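Local coordinates for BSU-2 beta-lactamase (Bacillus subtilis, PDB 6W5E), which probably opens the ring of beta-lactam antibiotics by hydrolysis, as a class D serine beta-lactamase, at residues E139-W144 against G157-F162; K90-E95 against Q130-D135; Y209-K214 against I254-L259. One frame throughout, in Å; residues are numbered along the deposited sequence. Where two conformers were deposited one is given.

Contact 1. Residues E139-W144 against G157-F162; sequences ERMKTW and GGIDQF
Met-141 meets the Phe-162 ring obliquely in a Met-aromatic contact. SD of Met-141 sits 5.2 Å from the centroid of the Phe-162 ring and 74° off its normal, an oblique approach. The methionine chain bends at chi2 and chi3, so that CG, SD and CE all gather round CZ. CG of Met-141 is nearest, 3.7 Å from CZ of Phe-162. Its methyl CE comes up at the edge, in the ring plane.

The contact joins helix 138-147 to the loop that leads on to helix 172-184. It is buried and wholly apolar. On the loop, the tight turn from Gly-158 to Phe-162 presents Ile-159 and Phe-162 to the helix. Met-141 also packs on Asn-82 and Ile-85 of helix 81-88 and on Ala-133 of helix 126-136. Phe-162 meets Phe-78 edge-to-face, and Phe-78 directly precedes the carboxylated Lys-79. Through Phe-78 the ring probably borders the active site, where class D enzymes carry the carboxylated lysine. Ile-159 completes the contact, with CD1 4.2 Å from CB of Met-141.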
loop_
_atom_site.group_PDB
_atom_site.type_symbol
_atom_site.label_atom_id
_atom_site.label_comp_id
_atom_site.label_asym_id
_atom_site.label_seq_id
_atom_site.Cartn_x
_atom_site.Cartn_y
_atom_site.Cartn_z
ATOM N N GLU A 139 -10.093 14.028 -14.542
ATOM C CA GLU A 139 -10.902 13.142 -15.372
ATOM C C GLU A 139 -10.235 11.783 -15.561
ATOM O O GLU A 139 -10.905 10.741 -15.529
ATOM C CB GLU A 139 -11.178 13.803 -16.722
ATOM C CG GLU A 139 -11.838 15.178 -16.617
ATOM C CD GLU A 139 -10.850 16.331 -16.783
ATOM O OE1 GLU A 139 -9.863 16.421 -16.004
ATOM O OE2 GLU A 139 -11.086 17.160 -17.700
ATOM N N ARG A 140 -8.917 11.768 -15.773
ATOM C CA ARG A 140 -8.219 10.498 -15.926
ATOM C C ARG A 140 -8.225 9.717 -14.623
ATOM O O ARG A 140 -8.445 8.502 -14.621
ATOM C CB ARG A 140 -6.788 10.742 -16.401
ATOM C CG ARG A 140 -6.718 11.281 -17.808
ATOM C CD ARG A 140 -5.401 10.956 -18.463
ATOM N NE ARG A 140 -4.297 11.721 -17.896
ATOM C CZ ARG A 140 -3.097 11.798 -18.462
ATOM N NH1 ARG A 140 -2.860 11.147 -19.592
ATOM N NH2 ARG A 140 -2.138 12.514 -17.895
ATOM N N MET A 141 -7.998 10.402 -13.501
ATOM C CA MET A 141 -8.023 9.724 -12.211
ATOM C C MET A 141 -9.378 9.072 -11.961
ATOM O O MET A 141 -9.450 7.924 -11.503
ATOM C CB MET A 141 -7.690 10.719 -11.099
ATOM C CG MET A 141 -7.419 10.062 -9.756
ATOM S SD MET A 141 -5.829 9.185 -9.705
ATOM C CE MET A 141 -4.688 10.567 -9.630
ATOM N N LYS A 142 -10.466 9.787 -12.260
ATOM C CA LYS A 142 -11.801 9.264 -11.983
ATOM C C LYS A 142 -12.080 7.998 -12.788
ATOM O O LYS A 142 -12.574 7.000 -12.247
ATOM C CB LYS A 142 -12.846 10.344 -12.263
ATOM C CG LYS A 142 -14.258 9.958 -11.872
ATOM C CD LYS A 142 -14.384 9.764 -10.364
ATOM C CE LYS A 142 -15.838 9.742 -9.920
ATOM N NZ LYS A 142 -15.974 9.343 -8.495
ATOM N N THR A 143 -11.767 8.020 -14.089
ATOM C CA THR A 143 -11.961 6.831 -14.915
ATOM C C THR A 143 -11.155 5.655 -14.377
ATOM O O THR A 143 -11.673 4.539 -14.254
ATOM C CB THR A 143 -11.572 7.138 -16.361
ATOM O OG1 THR A 143 -12.445 8.146 -16.885
ATOM C CG2 THR A 143 -11.673 5.886 -17.229
ATOM N N TRP A 144 -9.891 5.894 -14.028
ATOM C CA TRP A 144 -9.050 4.808 -13.534
ATOM C C TRP A 144 -9.561 4.247 -12.208
ATOM O O TRP A 144 -9.517 3.035 -11.989
ATOM C CB TRP A 144 -7.600 5.272 -13.419
ATOM C CG TRP A 144 -6.849 5.134 -14.706
ATOM C CD1 TRP A 144 -6.507 6.130 -15.579
ATOM C CD2 TRP A 144 -6.374 3.915 -15.278
ATOM N NE1 TRP A 144 -5.838 5.598 -16.663
ATOM C CE2 TRP A 144 -5.741 4.241 -16.495
ATOM C CE3 TRP A 144 -6.410 2.576 -14.872
ATOM C CZ2 TRP A 144 -5.157 3.274 -17.314
ATOM C CZ3 TRP A 144 -5.834 1.619 -15.688
ATOM C CH2 TRP A 144 -5.214 1.972 -16.893
ATOM N N GLY A 157 -12.111 15.756 -2.793
ATOM C CA GLY A 157 -11.181 16.475 -1.940
ATOM C C GLY A 157 -10.095 17.229 -2.682
ATOM O O GLY A 157 -9.340 17.975 -2.046
ATOM N N GLY A 158 -9.999 17.062 -3.990
ATOM C CA GLY A 158 -9.034 17.796 -4.785
ATOM C C GLY A 158 -7.979 16.864 -5.353
ATOM O O GLY A 158 -7.561 15.891 -4.715
ATOM N N ILE A 159 -7.517 17.184 -6.566
ATOM C CA ILE A 159 -6.681 16.268 -7.338
ATOM C C ILE A 159 -5.400 15.884 -6.600
ATOM O O ILE A 159 -4.880 14.778 -6.797
ATOM C CB ILE A 159 -6.402 16.842 -8.744
ATOM C CG1 ILE A 159 -5.665 15.824 -9.614
ATOM C CG2 ILE A 159 -5.607 18.145 -8.649
ATOM C CD1 ILE A 159 -6.387 14.507 -9.796
ATOM N N ASP A 160 -4.863 16.771 -5.756
ATOM C CA ASP A 160 -3.642 16.468 -5.011
ATOM C C ASP A 160 -3.867 16.350 -3.505
ATOM O O ASP A 160 -2.904 16.388 -2.731
ATOM C CB ASP A 160 -2.507 17.442 -5.341
ATOM C CG ASP A 160 -2.888 18.886 -5.142
ATOM O OD1 ASP A 160 -3.886 19.172 -4.452
ATOM O OD2 ASP A 160 -2.176 19.744 -5.703
ATOM N N GLN A 161 -5.113 16.186 -3.074
ATOM C CA GLN A 161 -5.423 16.027 -1.657
ATOM C C GLN A 161 -6.293 14.814 -1.350
ATOM O O GLN A 161 -6.326 14.381 -0.194
ATOM C CB GLN A 161 -6.123 17.296 -1.128
ATOM C CG GLN A 161 -6.375 17.348 0.383
ATOM C CD GLN A 161 -5.094 17.341 1.196
ATOM O OE1 GLN A 161 -4.131 18.023 0.854
ATOM N NE2 GLN A 161 -5.077 16.568 2.283
ATOM N N PHE A 162 -6.964 14.227 -2.343
ATOM C CA PHE A 162 -8.111 13.363 -2.052
ATOM C C PHE A 162 -7.768 12.109 -1.267
ATOM O O PHE A 162 -8.662 11.549 -0.627
ATOM C CB PHE A 162 -8.873 12.990 -3.327
ATOM C CG PHE A 162 -8.072 12.177 -4.321
ATOM C CD1 PHE A 162 -7.931 10.807 -4.174
ATOM C CD2 PHE A 162 -7.482 12.784 -5.421
ATOM C CE1 PHE A 162 -7.205 10.067 -5.087
ATOM C CE2 PHE A 162 -6.760 12.045 -6.346
ATOM C CZ PHE A 162 -6.621 10.682 -6.175
#

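Contact 2. Residues K90-E95 against Q130-D135; sequences KAVRDE and QALARD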
loop_
_atom_site.group_PDB
_atom_site.type_symbol
_atom_site.label_atom_id
_atom_site.label_comp_id
_atom_site.label_asym_id
_atom_site.label_seq_id
_atom_site.Cartn_x
_atom_site.Cartn_y
_atom_site.Cartn_z
ATOM N N LYS A 90 2.028 7.450 -18.900
ATOM C CA LYS A 90 3.276 8.132 -19.244
ATOM C C LYS A 90 3.388 9.531 -18.632
ATOM O O LYS A 90 4.084 10.399 -19.170
ATOM C CB LYS A 90 3.538 8.137 -20.756
ATOM C CG LYS A 90 3.459 6.744 -21.367
ATOM C CD LYS A 90 3.900 6.732 -22.821
ATOM N N ALA A 91 2.721 9.769 -17.501
ATOM C CA ALA A 91 2.961 10.994 -16.747
ATOM C C ALA A 91 4.308 10.963 -16.037
ATOM O O ALA A 91 4.836 12.024 -15.685
ATOM C CB ALA A 91 1.834 11.246 -15.740
ATOM N N VAL A 92 4.852 9.771 -15.800
ATOM C CA VAL A 92 6.215 9.568 -15.331
ATOM C C VAL A 92 6.831 8.473 -16.184
ATOM O O VAL A 92 6.133 7.585 -16.682
ATOM C CB VAL A 92 6.297 9.211 -13.826
ATOM C CG1 VAL A 92 6.111 10.452 -12.965
ATOM C CG2 VAL A 92 5.275 8.140 -13.459
ATOM N N ARG A 93 8.161 8.519 -16.317
ATOM C CA ARG A 93 8.865 7.648 -17.256
ATOM C C ARG A 93 9.147 6.271 -16.664
ATOM O O ARG A 93 8.974 5.253 -17.344
ATOM C CB ARG A 93 10.167 8.327 -17.686
ATOM C CG ARG A 93 10.941 7.634 -18.801
ATOM C CD ARG A 93 12.408 8.069 -18.786
ATOM N NE ARG A 93 12.973 7.892 -17.453
ATOM C CZ ARG A 93 13.426 8.877 -16.684
ATOM N NH1 ARG A 93 13.405 10.133 -17.115
ATOM N NH2 ARG A 93 13.894 8.601 -15.477
ATOM N N ASP A 94 9.591 6.217 -15.414
ATOM C CA ASP A 94 10.003 4.977 -14.751
ATOM C C ASP A 94 10.240 5.309 -13.281
ATOM O O ASP A 94 9.929 6.418 -12.824
ATOM C CB ASP A 94 11.214 4.323 -15.438
ATOM C CG ASP A 94 12.438 5.241 -15.508
ATOM O OD1 ASP A 94 12.620 6.108 -14.626
ATOM O OD2 ASP A 94 13.243 5.076 -16.454
ATOM N N GLU A 95 10.801 4.350 -12.541
ATOM C CA GLU A 95 11.014 4.516 -11.107
ATOM C C GLU A 95 12.047 5.592 -10.791
ATOM O O GLU A 95 12.156 6.008 -9.628
ATOM C CB GLU A 95 11.401 3.172 -10.464
ATOM C CG GLU A 95 12.761 2.617 -10.899
ATOM C CD GLU A 95 12.684 1.669 -12.097
ATOM O OE1 GLU A 95 12.079 2.047 -13.124
ATOM O OE2 GLU A 95 13.252 0.552 -12.029
ATOM N N GLN A 130 1.896 14.294 -5.243
ATOM C CA GLN A 130 0.940 15.358 -5.534
ATOM C C GLN A 130 1.189 15.945 -6.921
ATOM O O GLN A 130 0.243 16.175 -7.684
ATOM C CB GLN A 130 1.002 16.430 -4.445
ATOM C CG GLN A 130 0.415 15.955 -3.126
ATOM C CD GLN A 130 0.586 16.966 -2.010
ATOM O OE1 GLN A 130 1.675 17.503 -1.806
ATOM N NE2 GLN A 130 -0.487 17.216 -1.271
ATOM N N ALA A 131 2.457 16.169 -7.283
ATOM C CA ALA A 131 2.762 16.624 -8.640
ATOM C C ALA A 131 2.327 15.598 -9.681
ATOM O O ALA A 131 1.762 15.957 -10.724
ATOM C CB ALA A 131 4.252 16.923 -8.759
ATOM N N LEU A 132 2.569 14.313 -9.409
ATOM C CA LEU A 132 2.128 13.265 -10.323
ATOM C C LEU A 132 0.611 13.276 -10.486
ATOM O O LEU A 132 0.096 13.213 -11.604
ATOM C CB LEU A 132 2.600 11.908 -9.812
ATOM C CG LEU A 132 2.071 10.691 -10.567
ATOM C CD1 LEU A 132 2.345 10.797 -12.061
ATOM C CD2 LEU A 132 2.688 9.417 -9.995
ATOM N N ALA A 133 -0.124 13.345 -9.373
ATOM C CA ALA A 133 -1.584 13.357 -9.453
ATOM C C ALA A 133 -2.085 14.530 -10.288
ATOM O O ALA A 133 -3.017 14.377 -11.091
ATOM C CB ALA A 133 -2.181 13.417 -8.049
ATOM N N ARG A 134 -1.471 15.704 -10.127
ATOM C CA ARG A 134 -1.866 16.858 -10.928
ATOM C C ARG A 134 -1.672 16.592 -12.416
ATOM O O ARG A 134 -2.508 16.993 -13.235
ATOM C CB ARG A 134 -1.101 18.107 -10.476
ATOM C CG ARG A 134 -1.479 18.621 -9.093
ATOM C CD ARG A 134 -0.936 20.017 -8.833
ATOM N NE ARG A 134 0.524 20.046 -8.699
ATOM C CZ ARG A 134 1.179 19.871 -7.555
ATOM N NH1 ARG A 134 0.500 19.641 -6.434
ATOM N NH2 ARG A 134 2.509 19.926 -7.531
ATOM N N ASP A 135 -0.585 15.901 -12.786
ATOM C CA ASP A 135 -0.356 15.583 -14.194
ATOM C C ASP A 135 -1.333 14.524 -14.694
ATOM O O ASP A 135 -1.712 14.533 -15.874
ATOM C CB ASP A 135 1.078 15.096 -14.390
ATOM C CG ASP A 135 2.099 16.229 -14.424
ATOM O OD1 ASP A 135 1.725 17.396 -14.660
ATOM O OD2 ASP A 135 3.298 15.939 -14.248
HETATM O O HOH W 1 4.339 13.664 -13.329
#
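Leu-132 holds CG anti to the backbone N (chi1 173°), and chi2 of 54° then carries CD1 toward Ala-91 and Val-92. Val-92 meets it with chi1 at -77°, which sets CG1 beside the backbone N and anti to the carbonyl carbon. The side chains of Val-92 and Leu-132 cross at about a right angle. CD1 of Leu-132 is the shared point of this contact. It touches CB of Ala-91 at 3.7 Å and CG1 of Val-92 at 3.9 Å. CG2 of Val-92 stands a little further off, 4.2 Å from CD1 of Leu-132. One methyl thus fits against two consecutive residues of the loop.

The backbones come closest between Ala-91 and Asp-135, nearly one helical turn further along from Leu-132. CB of Ala-91 lies 4.1 Å from CB of Asp-135. A water closes this more exposed end. It donates to O of Ala-91 at 2.9 Å and to OD2 of Asp-135 at 2.7 Å. Both of its protons are then used, and it ties a loop carbonyl to a carboxylate of the helix. The two segments share no direct hydrogen bond, so this water is the polar link between them.

The buried part continues beyond the two segments. Leu-117 of helix 117-122 packs on both Val-92 and Leu-132, and Leu-87 of helix 81-88 also touches Val-92. Asn-82 of the same helix touches Leu-132. Lys-90 takes a positive phi as the chain leaves that helix. This is a Schellman motif, from which the chain turns to pack across helix 126-136 in the helical part of the penicillin-binding transpeptidase and beta-lactamase fold.

Contact 3. Residues Y209-K214 against I254-L259; sequences YTLYGK and ITVDIL
No ring face or edge is used where Leu-211 meets Leu-259 and Val-256; the touching groups are all branched aliphatic ends. The flat groups stand around them. Phe-240 of strand 236-244 touches both Leu-211 and Leu-259, and it also meets Thr-255. The ring of Tyr-212 belongs to the other face of the strand. There it meets the ring of Phe-230, with the planes at about 50°.

Leu-211 divides its two methyls between two residues of the helix. CD1 of Leu-211 lies 3.8 Å from CD1 of Leu-259. CD2 of Leu-211 is 4.3 Å from CG2 of Val-256, a looser touch. Val-256 and Leu-259 are three residues apart, so they line much the same side of the helix. The leucine comes from the strand with CG anti to the backbone N (chi1 175°), which directs its methyls toward the helix. Leu-259 instead has CG beside its backbone N (chi1 -63°). The two leucine side chains meet obliquely. The backbones stay well apart, with 9.3 Å between CA of Leu-211 and CA of Val-256.

The contact lays the C-terminal helix 248-261 on one face of the antiparallel sheet, as in other serine beta-lactamases and penicillin-binding proteins. Strand 209-217 also carries Lys-214, which by sequence begins the Lys-Thr-Gly motif of this family. Its NZ bonds to OG of Ser-124, away from this contact. Thr-255, by contrast, gives the helix a polar tie to the sheet through OG1 of Thr-242.

Between the two segments, then, the chemistry is purely van der Waals and hydrophobic. The backbone of strand 209-217 bonds to its neighbouring strands, while the helix rests against it through side-chain methyls.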
loop_
_atom_site.group_PDB
_atom_site.type_symbol
_atom_site.label_atom_id
_atom_site.label_comp_id
_atom_site.label_asym_id
_atom_site.label_seq_id
_atom_site.Cartn_x
_atom_site.Cartn_y
_atom_site.Cartn_z
ATOM N N TYR A 209 12.836 -15.117 0.737
ATOM C CA TYR A 209 11.577 -14.391 0.650
ATOM C C TYR A 209 11.850 -12.980 0.155
ATOM O O TYR A 209 12.965 -12.469 0.268
ATOM C CB TYR A 209 10.870 -14.332 2.012
ATOM C CG TYR A 209 11.535 -13.365 2.955
ATOM C CD1 TYR A 209 12.651 -13.744 3.683
ATOM C CD2 TYR A 209 11.074 -12.052 3.085
ATOM C CE1 TYR A 209 13.282 -12.857 4.534
ATOM C CE2 TYR A 209 11.705 -11.151 3.922
ATOM C CZ TYR A 209 12.802 -11.565 4.653
ATOM O OH TYR A 209 13.435 -10.681 5.491
ATOM N N THR A 210 10.801 -12.348 -0.373
ATOM C CA THR A 210 10.813 -10.926 -0.695
ATOM C C THR A 210 9.562 -10.305 -0.101
ATOM O O THR A 210 8.449 -10.780 -0.361
ATOM C CB THR A 210 10.856 -10.667 -2.216
ATOM O OG1 THR A 210 11.990 -11.335 -2.780
ATOM C CG2 THR A 210 10.979 -9.179 -2.502
ATOM N N LEU A 211 9.744 -9.259 0.701
ATOM C CA LEU A 211 8.634 -8.541 1.316
ATOM C C LEU A 211 8.382 -7.269 0.514
ATOM O O LEU A 211 9.299 -6.457 0.320
ATOM C CB LEU A 211 8.951 -8.201 2.773
ATOM C CG LEU A 211 7.899 -7.343 3.483
ATOM C CD1 LEU A 211 6.582 -8.090 3.615
ATOM C CD2 LEU A 211 8.411 -6.908 4.847
ATOM N N TYR A 212 7.146 -7.103 0.049
ATOM C CA TYR A 212 6.711 -5.911 -0.663
ATOM C C TYR A 212 5.665 -5.204 0.185
ATOM O O TYR A 212 4.756 -5.850 0.717
ATOM C CB TYR A 212 6.029 -6.273 -1.985
ATOM C CG TYR A 212 6.832 -7.124 -2.942
ATOM C CD1 TYR A 212 6.912 -8.504 -2.791
ATOM C CD2 TYR A 212 7.462 -6.550 -4.036
ATOM C CE1 TYR A 212 7.633 -9.281 -3.693
ATOM C CE2 TYR A 212 8.171 -7.320 -4.948
ATOM C CZ TYR A 212 8.259 -8.679 -4.768
ATOM O OH TYR A 212 8.972 -9.440 -5.672
ATOM N N GLY A 213 5.749 -3.880 0.279
ATOM C CA GLY A 213 4.714 -3.220 1.050
ATOM C C GLY A 213 4.803 -1.717 0.975
ATOM O O GLY A 213 5.813 -1.145 0.557
ATOM N N LYS A 214 3.714 -1.086 1.412
ATOM C CA LYS A 214 3.617 0.365 1.478
ATOM C C LYS A 214 2.914 0.758 2.772
ATOM O O LYS A 214 1.825 0.251 3.061
ATOM C CB LYS A 214 2.831 0.914 0.277
ATOM C CG LYS A 214 2.756 2.437 0.234
ATOM C CD LYS A 214 4.130 3.053 0.026
ATOM C CE LYS A 214 4.133 4.553 0.313
ATOM N NZ LYS A 214 4.381 4.801 1.768
ATOM N N ILE A 254 3.554 -4.600 13.362
ATOM C CA ILE A 254 2.613 -5.689 13.620
ATOM C C ILE A 254 2.685 -6.716 12.500
ATOM O O ILE A 254 2.751 -7.929 12.741
ATOM C CB ILE A 254 1.185 -5.133 13.787
ATOM C CG1 ILE A 254 1.011 -4.476 15.163
ATOM C CG2 ILE A 254 0.158 -6.237 13.567
ATOM C CD1 ILE A 254 -0.276 -3.712 15.295
ATOM N N THR A 255 2.670 -6.242 11.254
ATOM C CA THR A 255 2.690 -7.146 10.111
ATOM C C THR A 255 3.950 -7.992 10.122
ATOM O O THR A 255 3.898 -9.212 9.946
ATOM C CB THR A 255 2.627 -6.342 8.813
ATOM O OG1 THR A 255 1.481 -5.480 8.820
ATOM C CG2 THR A 255 2.541 -7.276 7.620
ATOM N N VAL A 256 5.104 -7.351 10.310
ATOM C CA VAL A 256 6.366 -8.084 10.324
ATOM C C VAL A 256 6.378 -9.123 11.441
ATOM O O VAL A 256 6.826 -10.258 11.237
ATOM C CB VAL A 256 7.551 -7.104 10.394
ATOM C CG1 VAL A 256 8.841 -7.843 10.694
ATOM C CG2 VAL A 256 7.658 -6.333 9.070
ATOM N N ASP A 257 5.878 -8.757 12.631
ATOM C CA ASP A 257 5.815 -9.731 13.714
ATOM C C ASP A 257 4.982 -10.947 13.320
ATOM O O ASP A 257 5.395 -12.084 13.576
ATOM C CB ASP A 257 5.307 -9.084 15.001
ATOM C CG ASP A 257 5.873 -9.749 16.245
ATOM O OD1 ASP A 257 7.111 -9.776 16.404
ATOM O OD2 ASP A 257 5.079 -10.242 17.068
ATOM N N ILE A 258 3.825 -10.738 12.685
ATOM C CA ILE A 258 2.977 -11.852 12.271
ATOM C C ILE A 258 3.682 -12.701 11.227
ATOM O O ILE A 258 3.686 -13.935 11.308
ATOM C CB ILE A 258 1.621 -11.334 11.757
ATOM C CG1 ILE A 258 0.837 -10.656 12.889
ATOM C CG2 ILE A 258 0.821 -12.471 11.133
ATOM C CD1 ILE A 258 -0.342 -9.844 12.406
ATOM N N LEU A 259 4.284 -12.054 10.225
ATOM C CA LEU A 259 4.915 -12.810 9.147
ATOM C C LEU A 259 6.112 -13.608 9.646
ATOM O O LEU A 259 6.409 -14.677 9.102
ATOM C CB LEU A 259 5.315 -11.881 7.999
ATOM C CG LEU A 259 4.177 -11.145 7.288
ATOM C CD1 LEU A 259 4.735 -10.234 6.197
ATOM C CD2 LEU A 259 3.125 -12.097 6.715
#

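Contacts 1 and 2 are neighbours, with centres 13 Å apart. Helix 138-147 follows helix 126-136 in the chain, and two polar links join the sites. Arg-134 NH1 forms a salt bridge with Asp-160 OD2 at 2.8 Å, and Arg-140 NH2 probably bonds to Asp-135 O at 2.9 Å. Contact 3 lies on the opposite side of the chain's centre. Its centre is 29 Å from that of contact 1 and 27 Å from that of contact 2. Its nearest atoms are about 14 Å from those of contact 1 and about 11 Å from those of contact 2. The active site probably lies between the two sides, as in class D relatives.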